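Local atomic coordinates of uncharacterized protein AF_0924 (Archaeoglobus fulgidus, PDB entry 3DT5), a protein that is of unknown function and is predicted to be membrane-anchored, the chain here being its C-terminal domain, a mostly helical fold with a bound calcium ion. Residues Asp21-Tyr27 and Leu57-Leu62; Ile31-Tyr37 and Pro126-Ile130; Ile51-Arg55 and Leu66-Phe70; Ala81-Phe85 and Leu129-Lys133; Phe105-Lys110 and Ser121-Lys125. Where two conformers were deposited one is given. Numbering follows the deposited sequence.

Interaction 1 (Asp21-Tyr27 and Leu57-Leu62); sequences DRLEKFY and LAGNNL. With EDO (1,2-ethanediol), chain C.
Segment D21-Y27 is helical and lies inside helix 16-35. A wider pi-type turn at 23-27 interrupts its regular pattern: Y27 N bonds R22 O at 3.1 Å, and F26 N bonds the same oxygen weakly at 3.0 Å. In the other segment L57 lies in a 3-10 turn, A58 and G59 are extended, and G59 is the N-cap of helix 60-65. The closest approach of the backbones is R22 to L57, CA to CA 5.3 Å. R22 reaches across with chi1 m, chi2 t and chi3 p. Its guanidinium grips one carbonyl with two donors: NE to L57 O at 2.7 Å and NH2 to L57 O at 2.9 Å. R22 NH1 and NH2 also bond O2 of a 1,2-ethanediol, at 3.0 and 2.9 Å; this molecule probably came from the crystallisation liquor. F26 (chi1 t) points toward the loop. A58 CB lies over its ring face, 4.1 Å from the centroid, a CH-pi contact. L62 CD2 meets the ring edge at F26 CE2, 3.5 Å away. F26 CB packs on L57 CB at 3.7 Å. Y27 OH hydrogen-bonds E104 of helix 88-116. E104 also accepts from the amides of G59, the N-cap residue, and L62 in the first turn. R22 thus holds a backbone carbonyl just before a helix N-terminus in this mostly helical domain.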
# COMPACT_ATOMS: atom_id res chain seq x y z
N ASP A 21 -0.56 -9.13 12.02
CA ASP A 21 0.52 -8.12 11.97
C ASP A 21 0.84 -7.71 10.52
O ASP A 21 1.10 -6.54 10.26
CB ASP A 21 1.83 -8.58 12.63
CG ASP A 21 1.74 -8.67 14.14
OD1 ASP A 21 0.77 -8.14 14.72
OD2 ASP A 21 2.64 -9.27 14.75
N ARG A 22 0.84 -8.67 9.59
CA ARG A 22 1.07 -8.33 8.19
C ARG A 22 -0.05 -7.36 7.72
O ARG A 22 0.26 -6.33 7.09
CB ARG A 22 1.14 -9.58 7.31
CG ARG A 22 2.26 -10.56 7.65
CD ARG A 22 2.23 -11.70 6.58
NE ARG A 22 2.79 -11.24 5.31
CZ ARG A 22 2.58 -11.80 4.11
NH1 ARG A 22 1.89 -12.94 3.98
NH2 ARG A 22 3.14 -11.26 3.04
N LEU A 23 -1.31 -7.72 7.94
CA LEU A 23 -2.44 -6.86 7.55
C LEU A 23 -2.38 -5.50 8.22
O LEU A 23 -2.53 -4.45 7.56
CB LEU A 23 -3.78 -7.52 7.86
CG LEU A 23 -4.02 -8.83 7.09
CD1 LEU A 23 -5.27 -9.54 7.65
CD2 LEU A 23 -4.20 -8.56 5.57
N GLU A 24 -2.17 -5.48 9.53
CA GLU A 24 -2.30 -4.24 10.28
C GLU A 24 -1.07 -3.35 10.16
O GLU A 24 -1.20 -2.15 10.28
CB GLU A 24 -2.58 -4.49 11.75
CG GLU A 24 -3.98 -5.07 12.01
CD GLU A 24 -4.18 -5.45 13.49
OE1 GLU A 24 -3.30 -5.16 14.34
OE2 GLU A 24 -5.26 -6.03 13.80
N LYS A 25 0.11 -3.92 9.96
CA LYS A 25 1.32 -3.09 10.02
C LYS A 25 1.82 -2.79 8.60
O LYS A 25 2.68 -1.94 8.42
CB LYS A 25 2.44 -3.74 10.87
CG LYS A 25 2.09 -3.90 12.39
CD LYS A 25 3.23 -4.63 13.08
CE LYS A 25 2.96 -4.80 14.54
NZ LYS A 25 4.24 -4.65 15.32
N PHE A 26 1.34 -3.53 7.62
CA PHE A 26 1.85 -3.36 6.26
C PHE A 26 0.73 -3.11 5.25
O PHE A 26 0.63 -2.00 4.74
CB PHE A 26 2.73 -4.57 5.82
CG PHE A 26 3.34 -4.35 4.44
CD1 PHE A 26 4.56 -3.67 4.29
CD2 PHE A 26 2.64 -4.74 3.32
CE1 PHE A 26 5.12 -3.41 3.03
CE2 PHE A 26 3.17 -4.48 2.01
CZ PHE A 26 4.40 -3.81 1.89
N TYR A 27 -0.13 -4.10 5.02
CA TYR A 27 -1.08 -4.00 3.90
C TYR A 27 -2.07 -2.85 4.10
O TYR A 27 -2.23 -2.01 3.23
CB TYR A 27 -1.83 -5.31 3.70
CG TYR A 27 -0.90 -6.35 3.11
CD1 TYR A 27 -0.53 -6.28 1.75
CD2 TYR A 27 -0.28 -7.29 3.92
CE1 TYR A 27 0.41 -7.20 1.22
CE2 TYR A 27 0.66 -8.20 3.41
CZ TYR A 27 0.98 -8.15 2.05
OH TYR A 27 1.89 -9.01 1.51
N LEU A 57 7.33 -7.67 5.97
CA LEU A 57 5.96 -8.14 6.09
C LEU A 57 5.31 -8.41 4.70
O LEU A 57 4.23 -9.02 4.61
CB LEU A 57 5.13 -7.13 6.89
CG LEU A 57 5.56 -7.03 8.36
CD1 LEU A 57 4.93 -5.77 8.93
CD2 LEU A 57 5.15 -8.32 9.17
N ALA A 58 6.01 -8.01 3.64
CA ALA A 58 5.48 -8.10 2.27
C ALA A 58 5.77 -9.53 1.69
O ALA A 58 6.77 -10.17 2.08
CB ALA A 58 6.14 -7.05 1.39
N GLY A 59 4.92 -9.97 0.77
CA GLY A 59 5.15 -11.20 0.00
C GLY A 59 6.24 -11.00 -1.05
O GLY A 59 6.56 -9.85 -1.42
N ASN A 60 6.86 -12.08 -1.48
CA ASN A 60 8.00 -11.96 -2.40
C ASN A 60 7.58 -11.35 -3.74
O ASN A 60 8.37 -10.63 -4.32
CB ASN A 60 8.67 -13.35 -2.64
CG ASN A 60 9.48 -13.83 -1.42
OD1 ASN A 60 9.31 -13.28 -0.30
ND2 ASN A 60 10.39 -14.82 -1.62
N ASN A 61 6.32 -11.59 -4.18
CA ASN A 61 5.85 -11.06 -5.48
C ASN A 61 5.87 -9.51 -5.42
O ASN A 61 6.38 -8.84 -6.32
CB ASN A 61 4.39 -11.45 -5.82
CG ASN A 61 4.20 -12.91 -6.03
OD1 ASN A 61 5.14 -13.67 -6.06
ND2 ASN A 61 2.91 -13.31 -6.17
N LEU A 62 5.29 -8.97 -4.36
CA LEU A 62 5.29 -7.52 -4.16
C LEU A 62 6.69 -6.92 -3.99
O LEU A 62 6.98 -5.88 -4.58
CB LEU A 62 4.40 -7.15 -2.92
CG LEU A 62 4.34 -5.64 -2.64
CD1 LEU A 62 3.80 -4.81 -3.85
CD2 LEU A 62 3.50 -5.39 -1.40
C1 EDO C . 0.06 -13.24 0.06
O1 EDO C . 0.34 -14.13 -1.02
C2 EDO C . 1.29 -12.34 0.23
O2 EDO C . 2.23 -13.06 0.98

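Interaction 2 (Ile31-Tyr37 and Pro126-Ile130); sequences IKAFSSY and PDWLI
W128 lays the edge of its indole along helix 16-35 near its C-terminal end, with CE3 4.1 Å from F34 CB and CZ3 4.2 Å from I31 CG2. The contact pins this part of the helix to the extended segment P126-I130, which leads into edge strand 130-131. S35 and W128 are the nearest backbone positions, CA to CA 5.1 Å. One direct hydrogen bond joins the segments: L129 N to F34 O, 2.8 Å and nearly straight. L129 is the centre of an inverse gamma turn, phi/psi -90/66. W128 (chi1 m) starts away from the helix, but its ring swings back; its NE1 bonds D99 of helix 88-116. L129 points toward the helix, and its CD1 meets Y37 CD1 at 3.7 Å. F34 CD1 touches I130 CG2 at 3.7 Å, and S35 CB touches P126 CG at 3.6 Å. S35 (chi1 p) bonds I31 O through OG at 2.7 Å. A water donates to both S35 O and D127 O, each at 2.7 Å.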
# COMPACT_ATOMS: atom_id res chain seq x y z
N ILE A 31 -2.09 0.53 1.79
CA ILE A 31 -3.31 0.71 0.98
C ILE A 31 -4.00 2.07 1.31
O ILE A 31 -4.35 2.85 0.38
CB ILE A 31 -4.31 -0.51 1.08
CG1 ILE A 31 -3.67 -1.75 0.41
CG2 ILE A 31 -5.66 -0.19 0.39
CD1 ILE A 31 -4.39 -3.09 0.76
N LYS A 32 -4.26 2.34 2.59
CA LYS A 32 -4.83 3.63 3.01
C LYS A 32 -4.02 4.85 2.55
O LYS A 32 -4.59 5.83 2.12
CB LYS A 32 -5.03 3.66 4.51
CG LYS A 32 -6.23 2.78 4.88
CD LYS A 32 -6.91 3.19 6.15
CE LYS A 32 -6.28 2.50 7.34
NZ LYS A 32 -7.25 2.08 8.43
N ALA A 33 -2.71 4.81 2.68
CA ALA A 33 -1.85 5.93 2.24
C ALA A 33 -2.08 6.30 0.79
O ALA A 33 -1.88 7.46 0.43
CB ALA A 33 -0.32 5.58 2.47
N PHE A 34 -2.44 5.33 -0.05
CA PHE A 34 -2.64 5.59 -1.49
C PHE A 34 -4.10 5.59 -1.94
O PHE A 34 -4.36 5.71 -3.12
CB PHE A 34 -1.80 4.61 -2.31
CG PHE A 34 -0.33 4.95 -2.26
CD1 PHE A 34 0.19 5.92 -3.12
CD2 PHE A 34 0.51 4.38 -1.30
CE1 PHE A 34 1.57 6.26 -3.05
CE2 PHE A 34 1.87 4.72 -1.23
CZ PHE A 34 2.38 5.67 -2.11
N SER A 35 -5.03 5.46 -1.00
CA SER A 35 -6.44 5.38 -1.36
C SER A 35 -7.42 6.13 -0.44
O SER A 35 -8.55 6.40 -0.83
CB SER A 35 -6.86 3.91 -1.51
OG SER A 35 -6.91 3.26 -0.27
N SER A 36 -7.00 6.45 0.78
CA SER A 36 -7.90 7.16 1.65
C SER A 36 -7.47 8.64 1.74
O SER A 36 -6.31 8.98 1.46
CB SER A 36 -8.00 6.44 2.99
OG SER A 36 -7.30 7.12 4.00
N TYR A 37 -8.39 9.54 2.05
CA TYR A 37 -8.06 10.98 2.05
C TYR A 37 -7.16 11.46 3.19
O TYR A 37 -6.66 12.60 3.17
CB TYR A 37 -9.35 11.79 2.03
CG TYR A 37 -10.09 11.70 0.74
CD1 TYR A 37 -9.48 11.19 -0.40
CD2 TYR A 37 -11.41 12.15 0.64
CE1 TYR A 37 -10.16 11.11 -1.61
CE2 TYR A 37 -12.10 12.07 -0.57
CZ TYR A 37 -11.45 11.55 -1.69
OH TYR A 37 -12.11 11.44 -2.88
N PRO A 126 -10.04 -0.09 -4.22
CA PRO A 126 -10.25 1.36 -4.35
C PRO A 126 -9.54 1.97 -5.57
O PRO A 126 -8.68 1.31 -6.19
CB PRO A 126 -9.64 1.92 -3.05
CG PRO A 126 -8.50 0.99 -2.78
CD PRO A 126 -8.93 -0.40 -3.29
N ASP A 127 -9.89 3.22 -5.89
CA ASP A 127 -9.15 4.02 -6.85
C ASP A 127 -7.87 4.45 -6.17
O ASP A 127 -7.90 4.91 -5.05
CB ASP A 127 -9.98 5.25 -7.27
CG ASP A 127 -11.28 4.85 -7.96
OD1 ASP A 127 -11.28 3.79 -8.60
OD2 ASP A 127 -12.29 5.56 -7.84
N TRP A 128 -6.74 4.33 -6.87
CA TRP A 128 -5.46 4.82 -6.33
C TRP A 128 -5.42 6.34 -6.48
O TRP A 128 -5.79 6.88 -7.55
CB TRP A 128 -4.31 4.17 -7.08
CG TRP A 128 -4.33 2.67 -6.94
CD1 TRP A 128 -4.27 1.75 -7.95
CD2 TRP A 128 -4.43 1.92 -5.71
NE1 TRP A 128 -4.30 0.46 -7.43
CE2 TRP A 128 -4.40 0.55 -6.06
CE3 TRP A 128 -4.49 2.29 -4.36
CZ2 TRP A 128 -4.43 -0.47 -5.08
CZ3 TRP A 128 -4.50 1.27 -3.37
CH2 TRP A 128 -4.49 -0.09 -3.75
N LEU A 129 -5.04 7.04 -5.43
CA LEU A 129 -5.03 8.51 -5.47
C LEU A 129 -3.64 8.99 -5.98
O LEU A 129 -2.85 9.58 -5.23
CB LEU A 129 -5.35 9.09 -4.10
CG LEU A 129 -6.79 8.78 -3.63
CD1 LEU A 129 -7.01 9.24 -2.25
CD2 LEU A 129 -7.90 9.37 -4.53
N ILE A 130 -3.36 8.68 -7.25
CA ILE A 130 -2.07 8.96 -7.83
C ILE A 130 -2.26 9.62 -9.21
O ILE A 130 -3.24 9.34 -9.92
CB ILE A 130 -1.19 7.69 -7.95
CG1 ILE A 130 -1.86 6.59 -8.81
CG2 ILE A 130 -0.75 7.16 -6.51
CD1 ILE A 130 -0.91 5.43 -9.16
O HOH W 1 -9.52 6.07 -3.28

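Interaction 3 (Ile51-Arg55 and Leu66-Phe70); sequences ITCRR and LPMHF
R55 NH1 donates to I51 O in its own segment at 2.9 Å and to P67 O at 3.2 Å. R55 NH2 donates to L66 O at 3.1 Å, and a weak bond joins R55 NH1 to L66 O at 3.4 Å. The arginine (chi1 m, chi2 t, chi3 98°) reaches them from a type I turn, T52-R55, that continues from the weakly bonded end of helix 43-52. Segment L66-F70 is irregular and follows helix 60-65. The nearest backbone pair is I51 and M68, CA to CA 6.1 Å. The guanidinium lies between two side chains: L66 CD2 over one face, 3.6 Å from NH1, and the SE of selenomethionine M68 over the other, 3.7 Å from NH1. I51 (chi1 p) points toward the loop, its CD1 3.6 Å from P67 O and 3.8 Å from F70 CB. I51 CG2 meets L66 CD1 at 4.1 Å. Further along, F70 packs edge-to-face on F34, W83 and W94. Across these two segments the arginine is met by backbone carbonyls, so the tie follows the path of the main chain.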
# COMPACT_ATOMS: atom_id res chain seq x y z
N ILE A 51 7.91 1.00 3.25
CA ILE A 51 8.53 0.39 2.09
C ILE A 51 10.01 0.10 2.33
O ILE A 51 10.69 -0.44 1.45
CB ILE A 51 8.24 1.16 0.78
CG1 ILE A 51 9.09 2.47 0.76
CG2 ILE A 51 6.68 1.31 0.62
CD1 ILE A 51 8.84 3.45 -0.45
N THR A 52 10.49 0.40 3.54
CA THR A 52 11.87 0.03 3.90
C THR A 52 11.80 -0.90 5.10
O THR A 52 11.95 -2.12 4.98
CB THR A 52 12.76 1.27 4.16
OG1 THR A 52 12.12 2.16 5.10
CG2 THR A 52 13.00 2.04 2.86
N CYS A 53 11.52 -0.29 6.23
CA CYS A 53 11.47 -0.95 7.52
C CYS A 53 10.40 -2.06 7.64
O CYS A 53 10.52 -2.94 8.48
CB CYS A 53 11.19 0.12 8.57
SG CYS A 53 10.88 -0.52 10.16
N ARG A 54 9.33 -1.97 6.85
CA ARG A 54 8.27 -3.00 6.95
C ARG A 54 8.21 -3.93 5.76
O ARG A 54 7.28 -4.75 5.67
CB ARG A 54 6.90 -2.39 7.25
CG ARG A 54 6.99 -1.52 8.50
CD ARG A 54 5.66 -1.19 9.05
NE ARG A 54 5.75 -0.12 10.05
CZ ARG A 54 4.69 0.55 10.53
NH1 ARG A 54 3.43 0.25 10.12
NH2 ARG A 54 4.88 1.52 11.42
N ARG A 55 9.22 -3.89 4.90
CA ARG A 55 9.31 -4.89 3.81
C ARG A 55 9.30 -6.32 4.28
O ARG A 55 8.85 -7.21 3.56
CB ARG A 55 10.58 -4.65 2.96
CG ARG A 55 10.45 -3.45 2.06
CD ARG A 55 11.73 -3.28 1.27
NE ARG A 55 11.63 -3.84 -0.08
CZ ARG A 55 11.15 -3.19 -1.15
NH1 ARG A 55 10.69 -1.94 -1.05
NH2 ARG A 55 11.16 -3.82 -2.33
N LEU A 66 7.97 -3.46 -5.58
CA LEU A 66 7.69 -2.34 -4.67
C LEU A 66 8.89 -1.38 -4.67
O LEU A 66 10.02 -1.83 -4.39
CB LEU A 66 7.45 -2.86 -3.24
CG LEU A 66 7.11 -1.83 -2.15
CD1 LEU A 66 5.70 -1.19 -2.42
CD2 LEU A 66 7.17 -2.53 -0.76
N PRO A 67 8.69 -0.07 -5.02
CA PRO A 67 9.81 0.86 -5.01
C PRO A 67 10.44 1.00 -3.61
O PRO A 67 9.78 0.74 -2.58
CB PRO A 67 9.15 2.22 -5.40
CG PRO A 67 7.90 1.80 -6.21
CD PRO A 67 7.43 0.59 -5.43
N MSE A 68 11.71 1.39 -3.59
CA MSE A 68 12.49 1.58 -2.37
C MSE A 68 12.37 2.99 -1.81
O MSE A 68 12.66 3.23 -0.64
CB MSE A 68 13.98 1.41 -2.71
CG MSE A 68 14.75 0.76 -1.61
SE MSE A 68 14.26 -1.11 -1.69
CE MSE A 68 13.77 -1.28 -3.60
N HIS A 69 11.99 3.92 -2.67
CA HIS A 69 12.03 5.34 -2.37
C HIS A 69 10.71 5.97 -2.78
O HIS A 69 10.11 5.54 -3.75
CB HIS A 69 13.15 6.04 -3.14
CG HIS A 69 14.52 5.56 -2.80
ND1 HIS A 69 15.12 5.81 -1.58
CD2 HIS A 69 15.42 4.84 -3.51
CE1 HIS A 69 16.32 5.26 -1.55
NE2 HIS A 69 16.53 4.65 -2.71
N PHE A 70 10.27 6.99 -2.07
CA PHE A 70 8.97 7.60 -2.41
C PHE A 70 8.95 9.13 -2.18
O PHE A 70 8.44 9.87 -3.03
CB PHE A 70 7.83 6.97 -1.60
CG PHE A 70 6.51 7.70 -1.77
CD1 PHE A 70 5.80 7.58 -2.96
CD2 PHE A 70 6.02 8.55 -0.77
CE1 PHE A 70 4.59 8.29 -3.14
CE2 PHE A 70 4.81 9.25 -0.95
CZ PHE A 70 4.11 9.10 -2.15

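Interaction 4 (Ala81-Phe85 and Leu129-Lys133); sequences ANWTF and LIGYK
This is a parallel strand pairing on one side of a small mixed sheet, joining strand 83-85 to strand 130-131 near the C-terminus. Strand 83-85 is the middle strand: it runs antiparallel to 74-75 and parallel to 130-131. W83 pairs with I130 (CA to CA 4.7 Å) and T84 with G131 (5.1 Å); the flanking CA pairs are N82-L129 at 4.6 Å and F85-Y132 at 4.8 Å. The end-to-end directions differ by 35°. Three backbone hydrogen bonds set the register: W83 N to L129 O at 2.8 Å, G131 N to W83 O at 2.9 Å, and F85 N to G131 O at 2.8 Å. The first and third are nearly straight. Two longer CA-H...O contacts join N82 CA to L129 O and I130 CA to W83 O, both 3.5 Å. Helix 88-116 lies between the paired strands in sequence, so the topology is a beta-alpha-beta connection. W83 and I130 share one sheet face, where W83 CB meets I130 CG2 at 4.3 Å. I130 CG2 (chi1 p) also touches F85 CE1 at 3.8 Å, and the I130 side chain contacts F91 and K95 of that helix. T84 points to the opposite face. W83 (chi1 m) gives its NE1 proton to A33 O, and its side chain is about 6 Å from the bound calcium. Beyond the paired residues, A81 CB meets L129 CD1 at 4.0 Å and F85 CB meets Y132 CB at 4.2 Å.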
# COMPACT_ATOMS: atom_id res chain seq x y z
N ALA A 81 -6.25 15.35 -2.61
CA ALA A 81 -5.98 14.04 -2.06
C ALA A 81 -5.04 13.23 -2.96
O ALA A 81 -4.60 12.13 -2.58
CB ALA A 81 -7.32 13.25 -1.82
N ASN A 82 -4.72 13.73 -4.17
CA ASN A 82 -3.90 12.92 -5.07
C ASN A 82 -2.45 13.14 -4.78
O ASN A 82 -2.05 14.26 -4.45
CB ASN A 82 -4.11 13.29 -6.55
CG ASN A 82 -5.49 12.88 -7.04
OD1 ASN A 82 -6.06 11.85 -6.62
ND2 ASN A 82 -6.08 13.74 -7.87
N TRP A 83 -1.68 12.05 -4.90
CA TRP A 83 -0.23 12.13 -4.92
C TRP A 83 0.17 12.55 -6.35
O TRP A 83 -0.18 11.88 -7.31
CB TRP A 83 0.41 10.78 -4.57
CG TRP A 83 0.23 10.37 -3.14
CD1 TRP A 83 -0.64 9.40 -2.65
CD2 TRP A 83 0.91 10.91 -2.01
NE1 TRP A 83 -0.51 9.31 -1.27
CE2 TRP A 83 0.46 10.20 -0.87
CE3 TRP A 83 1.92 11.90 -1.86
CZ2 TRP A 83 0.92 10.50 0.44
CZ3 TRP A 83 2.42 12.15 -0.56
CH2 TRP A 83 1.91 11.45 0.56
N THR A 84 0.89 13.66 -6.46
CA THR A 84 1.34 14.13 -7.77
C THR A 84 2.76 13.62 -7.94
O THR A 84 3.64 13.97 -7.14
CB THR A 84 1.37 15.68 -7.86
OG1 THR A 84 0.02 16.15 -7.85
CG2 THR A 84 2.04 16.17 -9.20
N PHE A 85 2.98 12.80 -8.96
CA PHE A 85 4.33 12.32 -9.29
C PHE A 85 4.97 13.26 -10.28
O PHE A 85 4.30 13.74 -11.21
CB PHE A 85 4.27 10.91 -9.89
CG PHE A 85 4.09 9.85 -8.87
CD1 PHE A 85 2.80 9.52 -8.41
CD2 PHE A 85 5.19 9.23 -8.28
CE1 PHE A 85 2.61 8.55 -7.43
CE2 PHE A 85 5.00 8.25 -7.30
CZ PHE A 85 3.70 7.91 -6.87
N LEU A 129 -5.04 7.04 -5.43
CA LEU A 129 -5.03 8.51 -5.47
C LEU A 129 -3.64 8.99 -5.98
O LEU A 129 -2.85 9.58 -5.23
CB LEU A 129 -5.35 9.09 -4.10
CG LEU A 129 -6.79 8.78 -3.63
CD1 LEU A 129 -7.01 9.24 -2.25
CD2 LEU A 129 -7.90 9.37 -4.53
N ILE A 130 -3.36 8.68 -7.25
CA ILE A 130 -2.07 8.96 -7.83
C ILE A 130 -2.26 9.62 -9.21
O ILE A 130 -3.24 9.34 -9.92
CB ILE A 130 -1.19 7.69 -7.95
CG1 ILE A 130 -1.86 6.59 -8.81
CG2 ILE A 130 -0.75 7.16 -6.51
CD1 ILE A 130 -0.91 5.43 -9.16
N GLY A 131 -1.31 10.46 -9.61
CA GLY A 131 -1.40 11.17 -10.91
C GLY A 131 -0.04 11.67 -11.35
O GLY A 131 0.89 11.71 -10.56
N TYR A 132 0.10 12.01 -12.63
CA TYR A 132 1.26 12.78 -13.01
C TYR A 132 0.95 13.90 -14.02
O TYR A 132 1.80 14.78 -14.20
CB TYR A 132 2.38 11.87 -13.54
CG TYR A 132 2.03 11.26 -14.85
CD1 TYR A 132 2.46 11.82 -16.06
CD2 TYR A 132 1.23 10.13 -14.89
CE1 TYR A 132 2.09 11.23 -17.30
CE2 TYR A 132 0.86 9.52 -16.11
CZ TYR A 132 1.28 10.07 -17.29
OH TYR A 132 0.89 9.44 -18.45
N LYS A 133 -0.21 13.89 -14.68
CA LYS A 133 -0.47 14.88 -15.75
C LYS A 133 -1.56 15.93 -15.49
O LYS A 133 -2.74 15.72 -15.80
CB LYS A 133 -0.65 14.21 -17.13
CG LYS A 133 -1.67 13.08 -17.21
CD LYS A 133 -2.02 12.86 -18.69
CE LYS A 133 -2.25 11.38 -19.04
NZ LYS A 133 -2.24 11.24 -20.56

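Interaction 5 (Phe105-Lys110 and Ser121-Lys125); sequences FLEVLK and SLPEK
L109 points toward the extended segment S121-K125, with chi1 off its well at -92° and chi2 t. Here the chain has turned back after the long helix 88-116 and packs an extended, proline-containing segment along it. F105-K110 is regular helix, with L109 N to F105 O at 2.9 Å and K110 N to L106 O at 3.0 Å. S121-K125 has extended backbone angles, and no hydrogen bond joins it to F105-K110. L106 and L122 are the nearest CA pair, 7.0 Å apart, so side chains bridge the gap. L122 (chi1 m, chi2 t) brings CD2 to 3.8 Å from L109 CD1 and 4.2 Å from L106 CD2. L106 is also m, t; its CA-CB bond starts sideways and its end comes nearer. F105 (chi1 t) is buried and also packs on Y27 and I31 of helix 16-35. K110 (chi1 m) lays its aliphatic chain by L122, CE to CD1 4.2 Å. K125 turns its amino group to D99 in a salt bridge. P123, with its ring C-gamma endo, points toward the helix and also packs on W102. Its CD lies 4.1 Å from L106 CD2 and 3.6 Å from L109 CD1, and its CG lies 3.8 Å from F105 CE2.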
# COMPACT_ATOMS: atom_id res chain seq x y z
N PHE A 105 -2.84 -8.42 -0.77
CA PHE A 105 -3.73 -8.12 0.33
C PHE A 105 -4.94 -9.04 0.32
O PHE A 105 -5.28 -9.60 1.35
CB PHE A 105 -4.16 -6.63 0.28
CG PHE A 105 -5.28 -6.26 1.24
CD1 PHE A 105 -5.12 -6.39 2.62
CD2 PHE A 105 -6.49 -5.78 0.74
CE1 PHE A 105 -6.16 -6.01 3.52
CE2 PHE A 105 -7.56 -5.41 1.64
CZ PHE A 105 -7.36 -5.52 3.02
N LEU A 106 -5.62 -9.18 -0.80
CA LEU A 106 -6.80 -10.04 -0.84
C LEU A 106 -6.43 -11.49 -0.53
O LEU A 106 -7.21 -12.21 0.09
CB LEU A 106 -7.44 -10.03 -2.21
CG LEU A 106 -8.07 -8.71 -2.66
CD1 LEU A 106 -8.48 -8.85 -4.14
CD2 LEU A 106 -9.21 -8.28 -1.75
N GLU A 107 -5.24 -11.92 -0.96
CA GLU A 107 -4.83 -13.30 -0.65
C GLU A 107 -4.54 -13.43 0.85
O GLU A 107 -4.92 -14.39 1.49
CB GLU A 107 -3.61 -13.73 -1.48
CG GLU A 107 -3.09 -15.10 -0.98
CD GLU A 107 -2.19 -15.81 -1.98
OE1 GLU A 107 -1.45 -16.73 -1.55
OE2 GLU A 107 -2.22 -15.46 -3.18
N VAL A 108 -3.87 -12.45 1.44
CA VAL A 108 -3.59 -12.53 2.89
C VAL A 108 -4.90 -12.49 3.67
O VAL A 108 -5.08 -13.23 4.66
CB VAL A 108 -2.59 -11.40 3.36
CG1 VAL A 108 -2.36 -11.47 4.89
CG2 VAL A 108 -1.23 -11.58 2.66
N LEU A 109 -5.84 -11.66 3.24
CA LEU A 109 -7.18 -11.69 3.88
C LEU A 109 -7.80 -13.12 3.80
O LEU A 109 -8.31 -13.62 4.81
CB LEU A 109 -8.13 -10.73 3.18
CG LEU A 109 -8.23 -9.33 3.70
CD1 LEU A 109 -9.41 -8.68 2.98
CD2 LEU A 109 -8.47 -9.38 5.23
N LYS A 110 -7.78 -13.73 2.60
CA LYS A 110 -8.32 -15.12 2.40
C LYS A 110 -7.62 -16.11 3.34
O LYS A 110 -8.27 -16.94 3.97
CB LYS A 110 -8.21 -15.62 0.95
CG LYS A 110 -8.94 -14.80 -0.13
CD LYS A 110 -8.96 -15.49 -1.55
CE LYS A 110 -8.59 -14.51 -2.75
NZ LYS A 110 -7.08 -14.56 -3.26
N SER A 121 -15.46 -11.40 3.90
CA SER A 121 -16.01 -10.19 3.32
C SER A 121 -14.86 -9.52 2.56
O SER A 121 -14.06 -8.79 3.16
CB SER A 121 -16.57 -9.27 4.40
OG SER A 121 -17.24 -8.16 3.83
N LEU A 122 -14.76 -9.80 1.27
CA LEU A 122 -13.67 -9.22 0.46
C LEU A 122 -14.04 -7.83 -0.04
O LEU A 122 -15.04 -7.68 -0.75
CB LEU A 122 -13.19 -10.12 -0.69
CG LEU A 122 -12.33 -11.37 -0.39
CD1 LEU A 122 -11.71 -11.90 -1.67
CD2 LEU A 122 -11.23 -11.14 0.65
N PRO A 123 -13.23 -6.82 0.33
CA PRO A 123 -13.51 -5.42 0.02
C PRO A 123 -13.35 -5.18 -1.46
O PRO A 123 -12.66 -5.93 -2.12
CB PRO A 123 -12.43 -4.67 0.81
CG PRO A 123 -11.31 -5.64 1.02
CD PRO A 123 -11.95 -7.00 1.06
N GLU A 124 -14.01 -4.15 -1.98
CA GLU A 124 -13.88 -3.73 -3.38
C GLU A 124 -12.56 -2.97 -3.55
O GLU A 124 -12.11 -2.33 -2.64
CB GLU A 124 -15.05 -2.83 -3.77
CG GLU A 124 -16.41 -3.52 -3.63
CD GLU A 124 -16.63 -4.60 -4.69
OE1 GLU A 124 -16.38 -5.81 -4.41
OE2 GLU A 124 -17.07 -4.25 -5.81
N LYS A 125 -11.95 -3.05 -4.72
CA LYS A 125 -10.66 -2.38 -4.92
C LYS A 125 -10.86 -0.86 -4.97
O LYS A 125 -11.72 -0.40 -5.72
CB LYS A 125 -10.04 -2.84 -6.23
CG LYS A 125 -8.59 -2.35 -6.40
CD LYS A 125 -8.02 -2.87 -7.71
CE LYS A 125 -6.71 -2.16 -8.02
NZ LYS A 125 -6.17 -2.87 -9.22

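How the interactions relate
Interactions 1 and 2 use different turns of helix 16-35, on opposite sides of the chain's centre. Interactions 2 and 5 are surface contacts of the returning C-terminal chain; interactions 1, 3 and 4 are partly buried. Interaction 4 shares L129 and I130 with interaction 2: L129 gives its N to the helix end and its O to the sheet. Arginine-to-carbonyl bonds mark interactions 1 and 3, which meet where K25 O probably bonds R54 NH1. Interaction 4 relies on backbone bonding, while interaction 5 is wholly apolar. Aromatic rings join several contacts: F70 of interaction 3 touches F34 of interaction 2 and W83 of interaction 4.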